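Local coordinates for protein lysine cyclodeaminase (Streptomyces pristinaespiralis, PDB 5YU3) that converts L-lysine to L-pipecolic acid with loss of ammonia, using a bound NAD cofactor, and probably cyclises L-ornithine to proline likewise, at residues G114-L117 / T118-T122; G90-T93 / I94-T97. All blocks are in the same frame, centred on the assembly; numbering follows the deposited sequence.

Interaction 1 of 2, residues G114-L117 / T118-T122; sequences GVLL and TALRT. With NAD (nicotinamide-adenine-dinucleotide), chain F; PRO (proline), chain G.
Gly114 O takes two donors from Thr118, one residue pair closing the first turn of a helix whose first turns line the ligand pocket. Thr118 OG1 lies 2.6 Å from Gly114 O and Thr118 N is 2.9 Å from the same Gly114 O; the two reach it from opposite faces of the carbonyl plane. The hydroxyl can do this because its OG1 sits beside its own backbone N (chi1 -67°), which leaves CG2 turned to the ligands, Thr118 CG2 being 3.7 Å from NAD C5N. Lys77 NZ also hydrogen-bonds to Thr118 OG1, so this buried hydroxyl has partners on both counts. Ala119, Leu120 and Arg121 continue the helical i to i+4 bonding to Val115, Leu116 and Leu117. One turn on, Thr118 O is gripped in the same manner by Thr122 N and by Thr122 OG1, the latter at 2.6 Å from Thr118 O.

Arg121 bends at chi2 and chi3 and presents the edge of its guanidinium to both ligands. Arg121 NH2 donates to the carboxylate of the bound proline, 2.8 Å from PRO OXT at an N-H...O angle of 154°. Arg121 NH1 bonds to Thr122 OG1 and reaches NAD O7N, the nicotinamide amide oxygen, at 2.7 Å, although 128° at the hydrogen makes that bond weak. NE completes the set in a salt bridge with Asp308, which should help fix the rotation of the group.

Away from the ligands, Leu116 CG packs 3.8 Å from Leu120 CD1. Helix 305-321 covers Leu117, helix 20-39 and Tyr341 of the second subunit cover Leu120, strand 94-102 lies against Val115, Leu117 and Thr118, and helix 148-160 borders Ala119 and Thr122.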
# COMPACT_ATOMS: atom_id res chain seq x y z
N GLY A 114 3.39 9.10 -9.98
CA GLY A 114 4.64 8.86 -9.29
C GLY A 114 5.85 8.68 -10.21
O GLY A 114 6.97 8.59 -9.72
N VAL A 115 5.64 8.65 -11.53
CA VAL A 115 6.75 8.41 -12.46
C VAL A 115 7.73 9.59 -12.44
O VAL A 115 8.93 9.42 -12.18
CB VAL A 115 6.23 8.15 -13.88
CG1 VAL A 115 7.41 8.06 -14.86
CG2 VAL A 115 5.41 6.87 -13.93
N LEU A 116 7.24 10.80 -12.76
CA LEU A 116 8.11 11.97 -12.75
C LEU A 116 8.65 12.25 -11.35
O LEU A 116 9.85 12.47 -11.18
CB LEU A 116 7.37 13.20 -13.30
CG LEU A 116 8.17 14.51 -13.29
CD1 LEU A 116 9.44 14.38 -14.12
CD2 LEU A 116 7.30 15.69 -13.77
N LEU A 117 7.76 12.27 -10.35
CA LEU A 117 8.17 12.51 -8.97
C LEU A 117 9.29 11.57 -8.52
O LEU A 117 10.23 12.01 -7.85
CB LEU A 117 6.94 12.38 -8.06
CG LEU A 117 7.05 12.54 -6.54
CD1 LEU A 117 5.72 13.00 -5.96
CD2 LEU A 117 7.47 11.23 -5.86
N THR A 118 9.19 10.28 -8.85
CA THR A 118 10.22 9.33 -8.44
C THR A 118 11.56 9.70 -9.07
O THR A 118 12.60 9.75 -8.39
CB THR A 118 9.83 7.89 -8.81
OG1 THR A 118 8.69 7.48 -8.05
CG2 THR A 118 10.99 6.91 -8.52
N ALA A 119 11.55 10.00 -10.37
CA ALA A 119 12.78 10.37 -11.06
C ALA A 119 13.37 11.65 -10.46
O ALA A 119 14.59 11.75 -10.29
CB ALA A 119 12.52 10.54 -12.56
N LEU A 120 12.52 12.62 -10.12
CA LEU A 120 13.00 13.87 -9.55
C LEU A 120 13.65 13.66 -8.19
O LEU A 120 14.76 14.14 -7.95
CB LEU A 120 11.85 14.88 -9.43
CG LEU A 120 11.29 15.36 -10.77
CD1 LEU A 120 10.09 16.29 -10.56
CD2 LEU A 120 12.36 16.06 -11.60
N ARG A 121 12.96 12.97 -7.27
CA ARG A 121 13.52 12.89 -5.92
C ARG A 121 14.71 11.94 -5.86
O ARG A 121 15.54 12.05 -4.94
CB ARG A 121 12.44 12.52 -4.88
CG ARG A 121 11.65 11.22 -5.10
CD ARG A 121 12.51 9.99 -4.80
NE ARG A 121 11.78 8.91 -4.16
CZ ARG A 121 12.20 7.64 -4.10
NH1 ARG A 121 13.34 7.28 -4.69
NH2 ARG A 121 11.46 6.73 -3.46
N THR A 122 14.82 11.02 -6.82
CA THR A 122 15.96 10.11 -6.86
C THR A 122 17.21 10.83 -7.36
O THR A 122 18.30 10.64 -6.80
CB THR A 122 15.63 8.90 -7.75
OG1 THR A 122 14.44 8.28 -7.25
CG2 THR A 122 16.75 7.87 -7.73
PA NAD F . 15.39 1.80 -16.94
O1A NAD F . 14.88 0.48 -17.43
O2A NAD F . 14.83 3.09 -17.51
O5B NAD F . 16.97 1.85 -17.23
C5B NAD F . 17.83 0.81 -16.73
C4B NAD F . 18.97 0.68 -17.73
O4B NAD F . 19.95 -0.22 -17.21
C3B NAD F . 18.50 0.07 -19.05
O3B NAD F . 18.77 0.98 -20.14
C2B NAD F . 19.31 -1.21 -19.18
O2B NAD F . 19.71 -1.51 -20.51
C1B NAD F . 20.52 -0.88 -18.33
N9A NAD F . 21.31 -2.03 -17.84
C8A NAD F . 20.87 -3.25 -17.44
N7A NAD F . 21.93 -4.02 -17.03
C5A NAD F . 23.05 -3.27 -17.17
C6A NAD F . 24.50 -3.44 -16.94
N6A NAD F . 24.99 -4.60 -16.45
N1A NAD F . 25.30 -2.39 -17.20
C2A NAD F . 24.86 -1.21 -17.68
N3A NAD F . 23.55 -0.99 -17.94
C4A NAD F . 22.63 -1.96 -17.70
O3 NAD F . 15.21 1.81 -15.33
PN NAD F . 15.43 3.05 -14.33
O1N NAD F . 16.56 3.89 -14.86
O2N NAD F . 14.08 3.67 -14.06
O5D NAD F . 15.87 2.31 -12.97
C5D NAD F . 17.19 1.77 -12.84
C4D NAD F . 17.36 1.22 -11.42
O4D NAD F . 17.13 2.26 -10.47
C3D NAD F . 16.34 0.14 -11.11
O3D NAD F . 16.97 -0.86 -10.28
C2D NAD F . 15.31 0.87 -10.27
O2D NAD F . 14.52 -0.01 -9.45
C1D NAD F . 16.22 1.78 -9.48
N1N NAD F . 15.57 2.91 -8.83
C2N NAD F . 16.07 3.34 -7.66
C3N NAD F . 15.49 4.40 -6.99
C7N NAD F . 16.10 4.85 -5.70
O7N NAD F . 15.50 5.62 -4.97
N7N NAD F . 17.34 4.42 -5.40
C4N NAD F . 14.40 5.07 -7.54
C5N NAD F . 13.92 4.62 -8.77
C6N NAD F . 14.53 3.54 -9.41
N PRO G . 13.03 1.68 -5.45
CA PRO G . 12.04 2.63 -6.19
C PRO G . 11.54 3.74 -5.23
O PRO G . 10.51 4.32 -5.64
CB PRO G . 11.11 1.83 -6.58
CG PRO G . 11.91 0.48 -6.96
CD PRO G . 13.10 0.59 -6.45
OXT PRO G . 12.13 4.09 -4.15

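Interaction 2 of 2, residues G90-T93 / I94-T97. With NAD (nicotinamide-adenine-dinucleotide), chain F.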
# COMPACT_ATOMS: atom_id res chain seq x y z
N GLY A 90 6.69 -0.14 -24.40
CA GLY A 90 6.84 1.30 -24.50
C GLY A 90 6.49 2.05 -23.24
O GLY A 90 6.15 3.24 -23.30
N LEU A 91 6.54 1.37 -22.10
CA LEU A 91 6.25 1.96 -20.81
C LEU A 91 7.53 2.09 -20.00
O LEU A 91 8.50 1.37 -20.24
CB LEU A 91 5.24 1.09 -20.04
CG LEU A 91 3.78 1.15 -20.49
CD1 LEU A 91 2.97 0.04 -19.84
CD2 LEU A 91 3.17 2.51 -20.17
N PRO A 92 7.58 3.01 -19.05
CA PRO A 92 8.76 3.11 -18.19
C PRO A 92 8.87 1.89 -17.29
O PRO A 92 7.88 1.28 -16.88
CB PRO A 92 8.50 4.38 -17.38
CG PRO A 92 6.92 4.60 -17.53
CD PRO A 92 6.58 4.08 -18.68
N THR A 93 10.13 1.52 -17.02
CA THR A 93 10.39 0.46 -16.05
C THR A 93 9.78 0.77 -14.69
O THR A 93 9.19 -0.11 -14.05
CB THR A 93 11.90 0.25 -15.93
OG1 THR A 93 12.39 -0.36 -17.13
CG2 THR A 93 12.25 -0.64 -14.72
N ILE A 94 9.94 2.01 -14.23
CA ILE A 94 9.39 2.47 -12.95
C ILE A 94 8.04 3.12 -13.24
O ILE A 94 7.96 4.16 -13.91
CB ILE A 94 10.34 3.44 -12.24
CG1 ILE A 94 11.66 2.74 -11.87
CG2 ILE A 94 9.67 4.06 -11.00
CD1 ILE A 94 11.49 1.56 -10.92
N LEU A 95 6.97 2.51 -12.73
CA LEU A 95 5.61 2.98 -12.95
C LEU A 95 4.92 3.02 -11.60
O LEU A 95 4.80 1.98 -10.94
CB LEU A 95 4.89 2.03 -13.92
CG LEU A 95 3.68 2.43 -14.75
CD1 LEU A 95 3.87 3.83 -15.33
CD2 LEU A 95 3.46 1.39 -15.85
N GLY A 96 4.47 4.20 -11.18
CA GLY A 96 3.87 4.29 -9.86
C GLY A 96 2.99 5.51 -9.68
O GLY A 96 2.87 6.35 -10.58
N THR A 97 2.39 5.60 -8.50
CA THR A 97 1.49 6.68 -8.11
C THR A 97 1.70 6.97 -6.63
O THR A 97 2.17 6.12 -5.88
CB THR A 97 0.02 6.30 -8.40
OG1 THR A 97 -0.17 4.92 -8.09
CG2 THR A 97 -0.32 6.52 -9.87
PA NAD F . 15.39 1.80 -16.94
O1A NAD F . 14.88 0.48 -17.43
O2A NAD F . 14.83 3.09 -17.51
O5B NAD F . 16.97 1.85 -17.23
C5B NAD F . 17.83 0.81 -16.73
C4B NAD F . 18.97 0.68 -17.73
O4B NAD F . 19.95 -0.22 -17.21
C3B NAD F . 18.50 0.07 -19.05
O3B NAD F . 18.77 0.98 -20.14
C2B NAD F . 19.31 -1.21 -19.18
O2B NAD F . 19.71 -1.51 -20.51
C1B NAD F . 20.52 -0.88 -18.33
N9A NAD F . 21.31 -2.03 -17.84
C8A NAD F . 20.87 -3.25 -17.44
N7A NAD F . 21.93 -4.02 -17.03
C5A NAD F . 23.05 -3.27 -17.17
C6A NAD F . 24.50 -3.44 -16.94
N6A NAD F . 24.99 -4.60 -16.45
N1A NAD F . 25.30 -2.39 -17.20
C2A NAD F . 24.86 -1.21 -17.68
N3A NAD F . 23.55 -0.99 -17.94
C4A NAD F . 22.63 -1.96 -17.70
O3 NAD F . 15.21 1.81 -15.33
PN NAD F . 15.43 3.05 -14.33
O1N NAD F . 16.56 3.89 -14.86
O2N NAD F . 14.08 3.67 -14.06
O5D NAD F . 15.87 2.31 -12.97
C5D NAD F . 17.19 1.77 -12.84
C4D NAD F . 17.36 1.22 -11.42
O4D NAD F . 17.13 2.26 -10.47
C3D NAD F . 16.34 0.14 -11.11
O3D NAD F . 16.97 -0.86 -10.28
C2D NAD F . 15.31 0.87 -10.27
O2D NAD F . 14.52 -0.01 -9.45
C1D NAD F . 16.22 1.78 -9.48
N1N NAD F . 15.57 2.91 -8.83
C2N NAD F . 16.07 3.34 -7.66
C3N NAD F . 15.49 4.40 -6.99
C7N NAD F . 16.10 4.85 -5.70
O7N NAD F . 15.50 5.62 -4.97
N7N NAD F . 17.34 4.42 -5.40
C4N NAD F . 14.40 5.07 -7.54
C5N NAD F . 13.92 4.62 -8.77
C6N NAD F . 14.53 3.54 -9.41
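The loop that leaves helix 85-89 and enters strand 94-102 forms part of the NAD pocket, and its two sides do different work. On one side Thr93 OG1 donates to the cofactor's pyrophosphate, 2.6 Å from NAD O1A. With chi1 at -71° the hydroxyl branch faces the phosphate of PA, while the methyl Thr93 CG2 lies 3.9 Å from NAD O3, the bridging oxygen. Ile94 CG1 follows in van der Waals contact with the phosphate oxygen NAD O2N at 3.4 Å, and Ile94 CD1 makes an apolar contact at 3.9 Å with NAD C6N of the nicotinamide ring.

The side chains on the other side meet through apolar atoms. Pro92 CG meets Leu95 CD1 at 3.8 Å, the two side chains lying obliquely across one another, and Leu91 CD1 approaches Leu95 CD2 at 4.2 Å. The chain turns at Thr93, whose backbone is helical (phi -57°, psi -44°) between the extended Pro92 and Ile94, consistent with Leu95 coming into contact with the Pro92 ring.

Asn85 ND2 hydrogen-bonds to Pro92 O from helix 85-89. Strand 73-81 lies alongside through Val79 and Tyr81, helix 115-133 touches Ile94 and Leu95, and Pro334 and Thr105 of the second subunit pack on Pro92 and Leu95.

Overall arrangement
Going from the N terminus, interaction 2 comes first, where the loop after helix 85-89 turns into strand 94-102; the chain then runs through strand 108-113 to interaction 1 at the start of helix 115-133. The two are in series, neither enclosing nor crossing the other, and each is local, within one continuous run of residues. Their centres are 11 Å apart, yet they touch: Gly114 N is 2.9 Å from Gly96 O, a probable hydrogen bond, and Val115 CG2 packs 3.7 Å from Leu95 CD1. Together they join the middle of the mixed sheet and the helix that follows it to NAD, residues 90-97 along its pyrophosphate and as far as the nicotinamide ring, residues 114-122 at the nicotinamide.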